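Side-chain contact in cycloserine biosynthesis protein DcsG (Streptomyces lavendulae, PDB 6JIL), which catalyses the ATP- and magnesium-dependent ring closure of O-ureido-D-serine to the antibiotic D-cycloserine, as an ATP-grasp ligase: residues A[34-39]-A[43-48]. Numbering follows the deposited sequence.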
# COMPACT_ATOMS: atom_id res chain seq x y z
N GLU A 34 -6.58 4.55 21.39
CA GLU A 34 -5.28 4.42 22.03
C GLU A 34 -4.29 4.00 20.96
O GLU A 34 -4.57 3.12 20.14
CB GLU A 34 -5.31 3.37 23.15
CG GLU A 34 -6.09 3.79 24.39
CD GLU A 34 -6.05 2.74 25.50
OE1 GLU A 34 -6.81 2.89 26.48
OE2 GLU A 34 -5.26 1.78 25.39
N VAL A 35 -3.13 4.65 20.94
CA VAL A 35 -2.09 4.33 19.98
C VAL A 35 -1.31 3.17 20.58
O VAL A 35 -0.81 3.27 21.70
CB VAL A 35 -1.16 5.55 19.76
CG1 VAL A 35 -0.17 5.25 18.65
CG2 VAL A 35 -1.98 6.77 19.43
N CYS A 36 -1.20 2.07 19.84
CA CYS A 36 -0.50 0.88 20.33
C CYS A 36 0.59 0.37 19.40
O CYS A 36 0.41 0.29 18.19
CB CYS A 36 -1.51 -0.25 20.55
SG CYS A 36 -2.87 0.16 21.63
N ASP A 37 1.73 -0.00 19.99
CA ASP A 37 2.83 -0.55 19.22
C ASP A 37 2.57 -2.05 19.13
O ASP A 37 2.33 -2.70 20.15
CB ASP A 37 4.15 -0.28 19.94
CG ASP A 37 5.36 -0.75 19.16
OD1 ASP A 37 6.46 -0.21 19.39
OD2 ASP A 37 5.21 -1.65 18.31
N TRP A 38 2.60 -2.61 17.92
CA TRP A 38 2.31 -4.04 17.79
C TRP A 38 3.36 -4.93 18.44
O TRP A 38 3.09 -6.11 18.69
CB TRP A 38 2.12 -4.43 16.31
CG TRP A 38 3.31 -4.23 15.42
CD1 TRP A 38 3.77 -3.04 14.92
CD2 TRP A 38 4.18 -5.24 14.91
NE1 TRP A 38 4.86 -3.26 14.11
CE2 TRP A 38 5.14 -4.60 14.09
CE3 TRP A 38 4.25 -6.64 15.06
CZ2 TRP A 38 6.16 -5.30 13.43
CZ3 TRP A 38 5.26 -7.34 14.39
CH2 TRP A 38 6.20 -6.67 13.59
N GLU A 39 4.54 -4.38 18.73
CA GLU A 39 5.61 -5.15 19.37
C GLU A 39 5.69 -4.92 20.88
O GLU A 39 6.62 -5.38 21.54
CB GLU A 39 6.96 -4.83 18.72
CG GLU A 39 7.14 -5.54 17.38
CD GLU A 39 8.42 -5.16 16.66
OE1 GLU A 39 8.96 -6.03 15.94
OE2 GLU A 39 8.88 -4.00 16.80
N VAL A 43 0.63 -4.90 26.03
CA VAL A 43 -0.72 -4.56 25.59
C VAL A 43 -1.71 -5.72 25.69
O VAL A 43 -1.46 -6.82 25.21
CB VAL A 43 -0.72 -4.07 24.14
CG1 VAL A 43 -2.13 -3.67 23.73
CG2 VAL A 43 0.22 -2.89 23.99
N ASP A 44 -2.84 -5.46 26.33
CA ASP A 44 -3.88 -6.48 26.45
C ASP A 44 -4.87 -6.16 25.34
O ASP A 44 -5.79 -5.37 25.53
CB ASP A 44 -4.55 -6.38 27.82
CG ASP A 44 -5.66 -7.39 28.00
OD1 ASP A 44 -5.88 -8.19 27.06
OD2 ASP A 44 -6.30 -7.40 29.07
N TRP A 45 -4.67 -6.78 24.18
CA TRP A 45 -5.54 -6.53 23.03
C TRP A 45 -6.99 -6.93 23.24
O TRP A 45 -7.87 -6.50 22.50
CB TRP A 45 -4.94 -7.20 21.79
CG TRP A 45 -3.56 -6.69 21.49
CD1 TRP A 45 -2.38 -7.15 22.01
CD2 TRP A 45 -3.22 -5.55 20.68
NE1 TRP A 45 -1.33 -6.37 21.58
CE2 TRP A 45 -1.82 -5.38 20.76
CE3 TRP A 45 -3.97 -4.66 19.89
CZ2 TRP A 45 -1.14 -4.35 20.08
CZ3 TRP A 45 -3.30 -3.64 19.22
CH2 TRP A 45 -1.90 -3.50 19.32
N SER A 46 -7.24 -7.73 24.27
CA SER A 46 -8.60 -8.17 24.57
C SER A 46 -9.44 -7.00 25.10
O SER A 46 -10.66 -7.07 25.11
CB SER A 46 -8.57 -9.29 25.62
OG SER A 46 -8.21 -8.79 26.90
N ARG A 47 -8.76 -5.94 25.54
CA ARG A 47 -9.44 -4.76 26.08
C ARG A 47 -10.16 -3.91 25.04
O ARG A 47 -11.07 -3.16 25.38
CB ARG A 47 -8.45 -3.83 26.79
CG ARG A 47 -7.97 -4.28 28.15
CD ARG A 47 -7.12 -3.16 28.77
NE ARG A 47 -6.02 -2.77 27.89
CZ ARG A 47 -5.88 -1.57 27.33
NH1 ARG A 47 -6.79 -0.62 27.53
NH2 ARG A 47 -4.84 -1.33 26.55
N PHE A 48 -9.73 -4.00 23.78
CA PHE A 48 -10.33 -3.19 22.72
C PHE A 48 -11.59 -3.74 22.07
O PHE A 48 -11.80 -4.95 22.00
CB PHE A 48 -9.30 -2.92 21.62
CG PHE A 48 -8.01 -2.36 22.13
CD1 PHE A 48 -6.90 -3.17 22.31
CD2 PHE A 48 -7.91 -1.01 22.46
CE1 PHE A 48 -5.72 -2.65 22.80
CE2 PHE A 48 -6.73 -0.48 22.95
CZ PHE A 48 -5.63 -1.30 23.13
O HOH W 1 1.60 -6.60 20.99
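Glu34 reaches out from the strand to Arg47 in a loose salt bridge: Arg47 NH2 gives a weak hydrogen bond to Glu34 OE2 at 3.3 Å. Carboxylate and guanidinium are turned only 25° apart, and the two side chains cross nearly at right angles. The same OE2 lies 3.6 Å from Phe48 CE2, at the ring edge, where the rim hydrogens probably favour a carboxylate oxygen. Cys36, buried, meets three side chains of the loop. With SG beside its own backbone N (chi1 -55°), the sulfur comes obliquely to within 3.5 Å of Phe48 CZ and stands obliquely off the six-membered ring of Trp45, 5.0 Å from its centroid, two sulfur-aromatic contacts; CB rests 3.5 Å from Trp45 CH2. Val43 CG1, also near Cys36 SG, covers one face of the indole toward its rim. The CB of Asp37 points away from the loop, but its carbonyl O approaches the indole edge in plane, 3.8 Å from Trp45 CZ2. Trp38 CA also nears Trp45 CZ2, and a water accepts from Trp45 NE1 (3.0 Å) and can donate to Trp38 O (2.8 Å), though other acceptors compete. Far from the ADP and magnesium sites, the loop, with an Asx turn at Asp44 leading into 3-10 segment 45-47, joins edge strand 33-37 of the four-stranded parallel sheet to strand 50-55. Trp45 and Phe48 also touch strand 4-8 between them, and Trp45 meets Phe69 edge-to-face and packs on Val76, both of helix 63-76.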